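Long-range contacts in ubiquitin-like-specific protease 2 (Saccharomyces cerevisiae, PDB 5LNB), which removes SUMO from modified proteins as a cysteine protease, this chain being the part that contains its catalytic domain: residues K202-P210 with I252-R261; I117-I128 with E174-L182. All coordinates share one frame; numbering follows the deposited sequence.

Contact 1 of 2, residues K202-P210 with I252-R261; sequences KTCPVPQQP and INKYFDKNER
Pro207 fills a niche between Phe256, Lys258 and Arg261, a walled place that suits its compact, rigid ring. Its CG lies 3.5 Å from Phe256 CB; Pro207 CB lies 3.9 Å from Lys258 CG, against the methylenes of that lysine. Over one face of the Arg261 guanidinium sits Pro207 CG, 4.0 Å from CZ, while the polar rim of that arginine is held by Asn222 and His218. Val206 CG1 makes a CH-pi contact with the Phe256 ring, 4.1 Å from its centroid and 18° off the normal. Tyr255 CD2 touches the opposite face. Two branches let Ile252 touch both Pro205 and Val206: CG2 meets Pro205 O and Val206 CA, and CD1 lies against Pro205 O and CG. This apolar patch lies where helix 245-255 ends in a Schellman motif: Asp257, with positive phi, turns the chain as Lys258 N bonds to Asn253 O and Asp257 N to Lys254 O. Most of the polar linkage runs through one water, which accepts from Gln208 N (2.8 Å) and Lys258 NZ (2.7 Å) and donates to Asn253 OD1 (2.7 Å). Extended beyond CG, Lys258 also reaches Gln208 O with NZ, a weak bond of 3.5 Å.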
loop_
_atom_site.group_PDB
_atom_site.type_symbol
_atom_site.label_atom_id
_atom_site.label_comp_id
_atom_site.label_asym_id
_atom_site.label_seq_id
_atom_site.Cartn_x
_atom_site.Cartn_y
_atom_site.Cartn_z
ATOM N N LYS A 202 -2.580 -13.809 -7.494
ATOM C CA LYS A 202 -3.486 -14.511 -6.594
ATOM C C LYS A 202 -4.516 -13.511 -6.093
ATOM O O LYS A 202 -4.156 -12.515 -5.458
ATOM C CB LYS A 202 -2.726 -15.152 -5.430
ATOM C CG LYS A 202 -1.598 -16.101 -5.851
ATOM C CD LYS A 202 -2.109 -17.478 -6.256
ATOM C CE LYS A 202 -0.957 -18.396 -6.634
ATOM N NZ LYS A 202 -1.397 -19.748 -7.120
ATOM N N THR A 203 -5.785 -13.756 -6.413
ATOM C CA THR A 203 -6.894 -12.901 -5.990
ATOM C C THR A 203 -7.176 -13.191 -4.524
ATOM O O THR A 203 -7.623 -14.289 -4.182
ATOM C CB THR A 203 -8.133 -13.165 -6.850
ATOM O OG1 THR A 203 -7.887 -12.736 -8.194
ATOM C CG2 THR A 203 -9.353 -12.422 -6.307
ATOM N N CYS A 204 -6.910 -12.228 -3.658
ATOM C CA CYS A 204 -7.001 -12.518 -2.237
ATOM C C CYS A 204 -8.252 -11.901 -1.639
ATOM O O CYS A 204 -8.481 -10.699 -1.807
ATOM C CB CYS A 204 -5.757 -12.003 -1.507
ATOM S SG CYS A 204 -4.243 -12.776 -2.107
ATOM N N PRO A 205 -9.062 -12.679 -0.921
ATOM C CA PRO A 205 -10.315 -12.141 -0.365
ATOM C C PRO A 205 -10.071 -11.186 0.800
ATOM O O PRO A 205 -9.343 -11.497 1.744
ATOM C CB PRO A 205 -11.068 -13.399 0.087
ATOM C CG PRO A 205 -9.993 -14.381 0.371
ATOM C CD PRO A 205 -8.897 -14.112 -0.630
ATOM N N VAL A 206 -10.705 -10.020 0.723
ATOM C CA VAL A 206 -10.747 -9.037 1.801
ATOM C C VAL A 206 -12.200 -8.602 1.947
ATOM O O VAL A 206 -13.004 -8.871 1.045
ATOM C CB VAL A 206 -9.838 -7.834 1.503
ATOM C CG1 VAL A 206 -8.359 -8.208 1.675
ATOM C CG2 VAL A 206 -10.128 -7.287 0.098
ATOM N N PRO A 207 -12.594 -7.924 3.026
ATOM C CA PRO A 207 -13.996 -7.508 3.140
ATOM C C PRO A 207 -14.429 -6.779 1.878
ATOM O O PRO A 207 -13.667 -6.019 1.281
ATOM C CB PRO A 207 -14.006 -6.585 4.365
ATOM C CG PRO A 207 -12.760 -6.961 5.137
ATOM C CD PRO A 207 -11.756 -7.332 4.082
ATOM N N GLN A 208 -15.643 -7.056 1.440
ATOM C CA GLN A 208 -16.183 -6.471 0.228
ATOM C C GLN A 208 -17.301 -5.501 0.579
ATOM O O GLN A 208 -18.153 -5.792 1.426
ATOM C CB GLN A 208 -16.695 -7.555 -0.724
ATOM C CG GLN A 208 -15.574 -8.497 -1.154
ATOM C CD GLN A 208 -15.987 -9.441 -2.247
ATOM O OE1 GLN A 208 -15.357 -9.491 -3.307
ATOM N NE2 GLN A 208 -17.049 -10.206 -2.002
ATOM N N GLN A 209 -17.277 -4.353 -0.074
ATOM C CA GLN A 209 -18.270 -3.307 0.090
ATOM C C GLN A 209 -18.275 -2.518 -1.213
ATOM O O GLN A 209 -17.215 -2.057 -1.650
ATOM C CB GLN A 209 -17.934 -2.427 1.302
ATOM C CG GLN A 209 -19.142 -1.807 2.011
ATOM C CD GLN A 209 -19.715 -0.633 1.248
ATOM O OE1 GLN A 209 -18.997 0.046 0.510
ATOM N NE2 GLN A 209 -21.018 -0.390 1.411
ATOM N N PRO A 210 -19.425 -2.339 -1.856
ATOM C CA PRO A 210 -19.448 -1.860 -3.245
ATOM C C PRO A 210 -19.250 -0.359 -3.440
ATOM O O PRO A 210 -19.367 0.098 -4.581
ATOM C CB PRO A 210 -20.842 -2.292 -3.727
ATOM C CG PRO A 210 -21.674 -2.329 -2.502
ATOM C CD PRO A 210 -20.764 -2.713 -1.367
ATOM N N ILE A 252 -12.889 -14.343 6.597
ATOM C CA ILE A 252 -12.226 -13.153 6.069
ATOM C C ILE A 252 -12.774 -11.889 6.722
ATOM O O ILE A 252 -12.025 -10.955 7.033
ATOM C CB ILE A 252 -12.364 -13.101 4.535
ATOM C CG1 ILE A 252 -11.482 -14.167 3.884
ATOM C CG2 ILE A 252 -12.033 -11.701 4.006
ATOM C CD1 ILE A 252 -10.020 -14.052 4.247
ATOM N N ASN A 253 -14.087 -11.830 6.938
ATOM C CA ASN A 253 -14.664 -10.629 7.530
ATOM C C ASN A 253 -14.177 -10.425 8.957
ATOM O O ASN A 253 -13.928 -9.289 9.380
ATOM C CB ASN A 253 -16.185 -10.704 7.485
ATOM C CG ASN A 253 -16.725 -10.496 6.095
ATOM O OD1 ASN A 253 -16.042 -9.934 5.243
ATOM N ND2 ASN A 253 -17.959 -10.941 5.856
ATOM N N LYS A 254 -14.030 -11.514 9.717
ATOM C CA LYS A 254 -13.555 -11.392 11.089
ATOM C C LYS A 254 -12.077 -11.018 11.119
ATOM O O LYS A 254 -11.676 -10.086 11.826
ATOM C CB LYS A 254 -13.803 -12.699 11.842
ATOM C CG LYS A 254 -13.447 -12.655 13.319
ATOM C CD LYS A 254 -14.003 -13.878 14.043
ATOM C CE LYS A 254 -13.515 -13.955 15.486
ATOM N NZ LYS A 254 -12.039 -14.166 15.572
ATOM N N TYR A 255 -11.259 -11.723 10.331
ATOM C CA TYR A 255 -9.821 -11.484 10.344
ATOM C C TYR A 255 -9.491 -10.029 10.041
ATOM O O TYR A 255 -8.610 -9.446 10.680
ATOM C CB TYR A 255 -9.116 -12.399 9.337
ATOM C CG TYR A 255 -7.609 -12.359 9.483
ATOM C CD1 TYR A 255 -6.979 -13.040 10.515
ATOM C CD2 TYR A 255 -6.815 -11.618 8.606
ATOM C CE1 TYR A 255 -5.600 -12.993 10.671
ATOM C CE2 TYR A 255 -5.421 -11.563 8.752
ATOM C CZ TYR A 255 -4.829 -12.254 9.786
ATOM O OH TYR A 255 -3.464 -12.225 9.945
ATOM N N PHE A 256 -10.183 -9.429 9.063
ATOM C CA PHE A 256 -9.929 -8.063 8.624
ATOM C C PHE A 256 -10.834 -7.031 9.304
ATOM O O PHE A 256 -10.944 -5.901 8.807
ATOM C CB PHE A 256 -10.078 -7.952 7.103
ATOM C CG PHE A 256 -8.943 -8.569 6.333
ATOM C CD1 PHE A 256 -7.780 -7.847 6.076
ATOM C CD2 PHE A 256 -9.036 -9.877 5.862
ATOM C CE1 PHE A 256 -6.728 -8.417 5.365
ATOM C CE2 PHE A 256 -7.987 -10.453 5.151
ATOM C CZ PHE A 256 -6.827 -9.717 4.900
ATOM N N ASP A 257 -11.485 -7.393 10.414
ATOM C CA ASP A 257 -12.281 -6.446 11.214
ATOM C C ASP A 257 -13.322 -5.710 10.368
ATOM O O ASP A 257 -13.425 -4.478 10.400
ATOM C CB ASP A 257 -11.385 -5.435 11.933
ATOM C CG ASP A 257 -10.313 -6.094 12.775
ATOM O OD1 ASP A 257 -9.195 -5.545 12.833
ATOM O OD2 ASP A 257 -10.586 -7.163 13.368
ATOM N N LYS A 258 -14.121 -6.471 9.614
ATOM C CA LYS A 258 -15.100 -5.813 8.758
ATOM C C LYS A 258 -16.057 -4.935 9.563
ATOM O O LYS A 258 -16.507 -3.898 9.066
ATOM C CB LYS A 258 -15.884 -6.835 7.941
ATOM C CG LYS A 258 -16.883 -6.178 6.993
ATOM C CD LYS A 258 -17.604 -7.174 6.108
ATOM C CE LYS A 258 -18.544 -6.460 5.129
ATOM N NZ LYS A 258 -19.276 -7.446 4.272
ATOM N N ASN A 259 -16.371 -5.318 10.805
ATOM C CA ASN A 259 -17.336 -4.549 11.590
ATOM C C ASN A 259 -16.841 -3.144 11.910
ATOM O O ASN A 259 -17.659 -2.262 12.191
ATOM C CB ASN A 259 -17.686 -5.288 12.887
ATOM C CG ASN A 259 -16.495 -5.420 13.826
ATOM O OD1 ASN A 259 -15.363 -5.606 13.387
ATOM N ND2 ASN A 259 -16.750 -5.322 15.124
ATOM N N GLU A 260 -15.531 -2.911 11.870
ATOM C CA GLU A 260 -14.972 -1.582 12.097
ATOM C C GLU A 260 -14.819 -0.763 10.820
ATOM O O GLU A 260 -14.529 0.434 10.908
ATOM C CB GLU A 260 -13.604 -1.698 12.775
ATOM C CG GLU A 260 -13.636 -2.412 14.115
ATOM C CD GLU A 260 -12.245 -2.775 14.613
ATOM O OE1 GLU A 260 -11.249 -2.350 13.980
ATOM O OE2 GLU A 260 -12.146 -3.492 15.636
ATOM N N ARG A 261 -14.991 -1.369 9.643
ATOM C CA ARG A 261 -14.727 -0.651 8.398
ATOM C C ARG A 261 -15.626 0.568 8.251
ATOM O O ARG A 261 -15.211 1.577 7.669
ATOM C CB ARG A 261 -14.896 -1.586 7.196
ATOM C CG ARG A 261 -13.831 -2.680 7.102
ATOM C CD ARG A 261 -12.469 -2.106 6.744
ATOM N NE ARG A 261 -11.379 -3.061 6.970
ATOM C CZ ARG A 261 -10.661 -3.636 6.008
ATOM N NH1 ARG A 261 -10.922 -3.369 4.733
ATOM N NH2 ARG A 261 -9.682 -4.481 6.323
HETATM O O HOH W 1 -17.167 -8.754 3.103
#

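Contact 2 of 2, residues I117-I128 with E174-L182. With ACT (acetate ion), chain B.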
loop_
_atom_site.group_PDB
_atom_site.type_symbol
_atom_site.label_atom_id
_atom_site.label_comp_id
_atom_site.label_asym_id
_atom_site.label_seq_id
_atom_site.Cartn_x
_atom_site.Cartn_y
_atom_site.Cartn_z
ATOM N N ILE A 117 -2.601 0.687 -6.274
ATOM C CA ILE A 117 -2.984 0.868 -7.670
ATOM C C ILE A 117 -4.192 1.790 -7.736
ATOM O O ILE A 117 -5.234 1.509 -7.130
ATOM C CB ILE A 117 -3.278 -0.481 -8.354
ATOM C CG1 ILE A 117 -1.976 -1.290 -8.443
ATOM C CG2 ILE A 117 -3.911 -0.270 -9.724
ATOM C CD1 ILE A 117 -2.135 -2.683 -9.006
ATOM N N ASN A 118 -4.060 2.880 -8.484
ATOM C CA ASN A 118 -5.095 3.900 -8.608
ATOM C C ASN A 118 -5.448 4.016 -10.082
ATOM O O ASN A 118 -4.670 4.570 -10.864
ATOM C CB ASN A 118 -4.606 5.231 -8.038
ATOM C CG ASN A 118 -5.507 6.398 -8.406
ATOM O OD1 ASN A 118 -6.679 6.221 -8.735
ATOM N ND2 ASN A 118 -4.960 7.605 -8.344
ATOM N N ILE A 119 -6.604 3.482 -10.467
ATOM C CA ILE A 119 -7.058 3.522 -11.853
ATOM C C ILE A 119 -8.476 4.064 -11.885
ATOM O O ILE A 119 -9.365 3.523 -11.215
ATOM C CB ILE A 119 -7.005 2.138 -12.523
ATOM C CG1 ILE A 119 -5.571 1.605 -12.577
ATOM C CG2 ILE A 119 -7.585 2.226 -13.929
ATOM C CD1 ILE A 119 -5.479 0.196 -13.171
ATOM N N SER A 120 -8.692 5.116 -12.672
ATOM C CA SER A 120 -10.025 5.702 -12.845
ATOM C C SER A 120 -10.785 5.756 -11.523
ATOM O O SER A 120 -11.932 5.321 -11.412
ATOM C CB SER A 120 -10.828 4.933 -13.888
ATOM O OG SER A 120 -10.141 4.902 -15.124
ATOM N N TYR A 121 -10.119 6.285 -10.497
ATOM C CA TYR A 121 -10.712 6.549 -9.189
ATOM C C TYR A 121 -11.065 5.282 -8.424
ATOM O O TYR A 121 -11.789 5.351 -7.423
ATOM C CB TYR A 121 -11.949 7.444 -9.316
ATOM C CG TYR A 121 -11.587 8.856 -9.687
ATOM C CD1 TYR A 121 -11.275 9.795 -8.704
ATOM C CD2 TYR A 121 -11.527 9.251 -11.017
ATOM C CE1 TYR A 121 -10.930 11.094 -9.031
ATOM C CE2 TYR A 121 -11.178 10.551 -11.356
ATOM C CZ TYR A 121 -10.881 11.469 -10.355
ATOM O OH TYR A 121 -10.525 12.762 -10.686
ATOM N N HIS A 122 -10.567 4.131 -8.856
ATOM C CA HIS A 122 -10.743 2.865 -8.163
ATOM C C HIS A 122 -9.403 2.469 -7.560
ATOM O O HIS A 122 -8.446 2.206 -8.295
ATOM C CB HIS A 122 -11.250 1.787 -9.123
ATOM C CG HIS A 122 -11.335 0.417 -8.514
ATOM N ND1 HIS A 122 -11.526 -0.722 -9.271
ATOM C CD2 HIS A 122 -11.272 0.005 -7.224
ATOM C CE1 HIS A 122 -11.567 -1.777 -8.475
ATOM N NE2 HIS A 122 -11.414 -1.364 -7.228
ATOM N N TRP A 123 -9.343 2.424 -6.229
ATOM C CA TRP A 123 -8.167 1.967 -5.500
ATOM C C TRP A 123 -8.231 0.465 -5.246
ATOM O O TRP A 123 -9.256 -0.057 -4.798
ATOM C CB TRP A 123 -8.052 2.673 -4.150
ATOM C CG TRP A 123 -7.503 4.072 -4.149
ATOM C CD1 TRP A 123 -8.202 5.230 -3.911
ATOM C CD2 TRP A 123 -6.134 4.459 -4.334
ATOM N NE1 TRP A 123 -7.352 6.317 -3.968
ATOM C CE2 TRP A 123 -6.078 5.869 -4.220
ATOM C CE3 TRP A 123 -4.954 3.754 -4.607
ATOM C CZ2 TRP A 123 -4.884 6.585 -4.357
ATOM C CZ3 TRP A 123 -3.773 4.460 -4.746
ATOM C CH2 TRP A 123 -3.747 5.868 -4.621
ATOM N N PHE A 124 -7.127 -0.223 -5.513
ATOM C CA PHE A 124 -6.881 -1.542 -4.944
ATOM C C PHE A 124 -5.367 -1.674 -4.813
ATOM O O PHE A 124 -4.631 -0.708 -5.034
ATOM C CB PHE A 124 -7.559 -2.654 -5.768
ATOM C CG PHE A 124 -7.032 -2.807 -7.175
ATOM C CD1 PHE A 124 -6.047 -3.742 -7.466
ATOM C CD2 PHE A 124 -7.549 -2.045 -8.212
ATOM C CE1 PHE A 124 -5.568 -3.897 -8.765
ATOM C CE2 PHE A 124 -7.077 -2.197 -9.517
ATOM C CZ PHE A 124 -6.084 -3.119 -9.791
ATOM N N SER A 125 -4.887 -2.854 -4.426
ATOM C CA SER A 125 -3.465 -2.973 -4.122
ATOM C C SER A 125 -2.986 -4.406 -4.327
ATOM O O SER A 125 -3.771 -5.358 -4.314
ATOM C CB SER A 125 -3.181 -2.515 -2.688
ATOM O OG SER A 125 -1.804 -2.586 -2.375
ATOM N N CYS A 126 -1.679 -4.556 -4.501
ATOM C CA CYS A 126 -1.088 -5.881 -4.463
ATOM C C CYS A 126 0.190 -5.843 -3.634
ATOM O O CYS A 126 0.735 -4.781 -3.339
ATOM C CB CYS A 126 -0.815 -6.425 -5.870
ATOM S SG CYS A 126 0.451 -5.566 -6.743
ATOM N N ILE A 127 0.631 -7.026 -3.229
ATOM C CA ILE A 127 1.862 -7.222 -2.480
ATOM C C ILE A 127 2.592 -8.384 -3.141
ATOM O O ILE A 127 2.031 -9.482 -3.268
ATOM C CB ILE A 127 1.603 -7.508 -0.991
ATOM C CG1 ILE A 127 0.894 -6.330 -0.341
ATOM C CG2 ILE A 127 2.915 -7.817 -0.264
ATOM C CD1 ILE A 127 0.635 -6.499 1.165
ATOM N N ILE A 128 3.816 -8.135 -3.593
ATOM C CA ILE A 128 4.598 -9.142 -4.304
ATOM C C ILE A 128 5.428 -9.913 -3.290
ATOM O O ILE A 128 6.207 -9.316 -2.539
ATOM C CB ILE A 128 5.500 -8.504 -5.369
ATOM C CG1 ILE A 128 4.709 -7.505 -6.217
ATOM C CG2 ILE A 128 6.122 -9.594 -6.247
ATOM C CD1 ILE A 128 5.540 -6.880 -7.329
ATOM N N GLU A 174 -4.847 -5.701 -15.265
ATOM C CA GLU A 174 -4.076 -4.640 -14.616
ATOM C C GLU A 174 -2.808 -5.153 -13.948
ATOM O O GLU A 174 -1.878 -4.373 -13.741
ATOM C CB GLU A 174 -4.916 -3.907 -13.555
ATOM C CG GLU A 174 -6.140 -3.191 -14.098
ATOM C CD GLU A 174 -7.329 -4.124 -14.286
ATOM O OE1 GLU A 174 -7.651 -4.873 -13.340
ATOM O OE2 GLU A 174 -7.938 -4.110 -15.377
ATOM N N ILE A 175 -2.756 -6.429 -13.575
ATOM C CA ILE A 175 -1.553 -6.967 -12.959
ATOM C C ILE A 175 -0.532 -7.425 -13.996
ATOM O O ILE A 175 0.655 -7.561 -13.664
ATOM C CB ILE A 175 -1.909 -8.122 -12.008
ATOM C CG1 ILE A 175 -2.718 -7.588 -10.821
ATOM C CG2 ILE A 175 -0.653 -8.890 -11.576
ATOM C CD1 ILE A 175 -2.091 -6.418 -10.116
ATOM N N ASP A 176 -0.951 -7.648 -15.242
ATOM C CA ASP A 176 -0.010 -8.102 -16.257
ATOM C C ASP A 176 1.157 -7.139 -16.445
ATOM O O ASP A 176 2.288 -7.615 -16.604
ATOM C CB ASP A 176 -0.742 -8.350 -17.584
ATOM C CG ASP A 176 0.200 -8.772 -18.706
ATOM O OD1 ASP A 176 0.635 -7.894 -19.492
ATOM O OD2 ASP A 176 0.537 -9.978 -18.783
ATOM N N PRO A 177 0.964 -5.817 -16.449
ATOM C CA PRO A 177 2.132 -4.923 -16.526
ATOM C C PRO A 177 3.112 -5.135 -15.390
ATOM O O PRO A 177 4.311 -4.894 -15.562
ATOM C CB PRO A 177 1.504 -3.524 -16.473
ATOM C CG PRO A 177 0.126 -3.713 -17.001
ATOM C CD PRO A 177 -0.306 -5.082 -16.556
ATOM N N ILE A 178 2.647 -5.578 -14.224
ATOM C CA ILE A 178 3.578 -5.796 -13.127
ATOM C C ILE A 178 4.381 -7.063 -13.366
ATOM O O ILE A 178 5.570 -7.127 -13.034
ATOM C CB ILE A 178 2.840 -5.827 -11.776
ATOM C CG1 ILE A 178 2.098 -4.505 -11.552
ATOM C CG2 ILE A 178 3.833 -6.090 -10.642
ATOM C CD1 ILE A 178 1.319 -4.443 -10.257
ATOM N N LYS A 179 3.756 -8.087 -13.951
ATOM C CA LYS A 179 4.510 -9.268 -14.361
ATOM C C LYS A 179 5.646 -8.886 -15.302
ATOM O O LYS A 179 6.790 -9.319 -15.124
ATOM C CB LYS A 179 3.588 -10.283 -15.027
ATOM C CG LYS A 179 2.474 -10.801 -14.158
ATOM C CD LYS A 179 1.956 -12.119 -14.705
ATOM C CE LYS A 179 0.757 -12.629 -13.918
ATOM N NZ LYS A 179 0.220 -13.897 -14.546
ATOM N N GLU A 180 5.350 -8.074 -16.320
ATOM C CA GLU A 180 6.382 -7.718 -17.290
ATOM C C GLU A 180 7.459 -6.851 -16.652
ATOM O O GLU A 180 8.651 -6.999 -16.957
ATOM C CB GLU A 180 5.749 -7.015 -18.492
ATOM C CG GLU A 180 4.747 -7.896 -19.263
ATOM C CD GLU A 180 5.401 -9.072 -20.012
ATOM O OE1 GLU A 180 6.593 -8.979 -20.392
ATOM O OE2 GLU A 180 4.712 -10.095 -20.226
ATOM N N PHE A 181 7.058 -5.950 -15.753
ATOM C CA PHE A 181 8.025 -5.167 -14.992
ATOM C C PHE A 181 9.011 -6.074 -14.267
ATOM O O PHE A 181 10.227 -5.858 -14.319
ATOM C CB PHE A 181 7.300 -4.270 -13.989
ATOM C CG PHE A 181 8.209 -3.695 -12.951
ATOM C CD1 PHE A 181 9.020 -2.605 -13.253
ATOM C CD2 PHE A 181 8.290 -4.265 -11.690
ATOM C CE1 PHE A 181 9.871 -2.076 -12.305
ATOM C CE2 PHE A 181 9.140 -3.741 -10.733
ATOM C CZ PHE A 181 9.939 -2.643 -11.040
ATOM N N LEU A 182 8.500 -7.100 -13.581
ATOM C CA LEU A 182 9.372 -7.978 -12.807
ATOM C C LEU A 182 10.341 -8.721 -13.709
ATOM O O LEU A 182 11.496 -8.950 -13.338
ATOM C CB LEU A 182 8.545 -8.975 -12.002
ATOM C CG LEU A 182 7.724 -8.359 -10.881
ATOM C CD1 LEU A 182 6.790 -9.409 -10.269
ATOM C CD2 LEU A 182 8.676 -7.724 -9.835
HETATM C C ACT B . -6.974 9.608 -10.427
HETATM O O ACT B . -7.729 8.615 -10.615
HETATM O OXT ACT B . -5.852 9.397 -9.912
HETATM C CH3 ACT B . -7.368 11.006 -10.803
#
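Ile117 and Ile178 meet tip to tip through their CD1 methyls, 4.1 Å apart, while Ile175 crosses Ile117 at about a right angle, CD1 to CD1 at 3.9 Å. Extended chi2 torsions in Ile117 and Ile178 (176° and 179°) carry these methyls to the interface between sheet and helix. Cys126, too short to reach so far, offers its polarisable sulfur: SG lies 3.8 Å from Ile178 CD1. On strand 122-129, two residues beyond Cys126, Ile128 CD1 touches Ile178 CG2 at 3.8 Å and Leu182 CD1 at 4.1 Å. No hydrogen bond joins the two segments; they meet through van der Waals contacts, chiefly of branched aliphatic side chains.

At the other end, Glu174 uses its methylenes, CG lying 3.6 Å from Ile119 CD1 and CB meeting the edge of the Phe124 ring at CZ. Its chain, bent at chi2, leads the carboxylate to a hydrogen bond between OE1 and His171 ND1. Phe124 has Ile117 CB over one ring face, and it also stacks with His171.

Between the strands, Ile117 and Phe124 form a hydrogen-bonded antiparallel pair, and a type I' turn from Ile119 to His122 closes the hairpin. An acetate, probably from the crystallisation liquor, accepts a hydrogen bond from Asn118 ND2 at OXT and a weak one from Tyr121 N at O, which sits over the Tyr121 ring. The axis of residues 174-182 crosses that of strand 122-128 at -31°. Helix 172-190 covers this side of the sheet, while Ser125 and Ile127 touch helix 215-228: the helix-sheet-helix layering of the papain-like Ulp1 protease domain.

In the fold
Contacts 1 and 2 lie 19 Å apart between centres and about 7 Å between nearest atoms, without touching. Both reach the mixed sheet: contact 2 through inner strands 112-119 and 122-129, contact 1 through the loop that leaves edge strand 199-203, which follows helix 172-190 in the chain. Helix 215-228 connects them, meeting Ser125 and Ile127 of contact 2 and Val206, Phe256 and Arg261 of contact 1. Cys215 opens that helix and touches His122, whose NE2 is hydrogen-bonded to Asp165, consistent with the Cys-His-Asp triad of this family. Contact 2 thus packs the strand that begins at the probable catalytic histidine, and contact 1 holds the loop carrying Gln209, probably the family's oxyanion-hole glutamine.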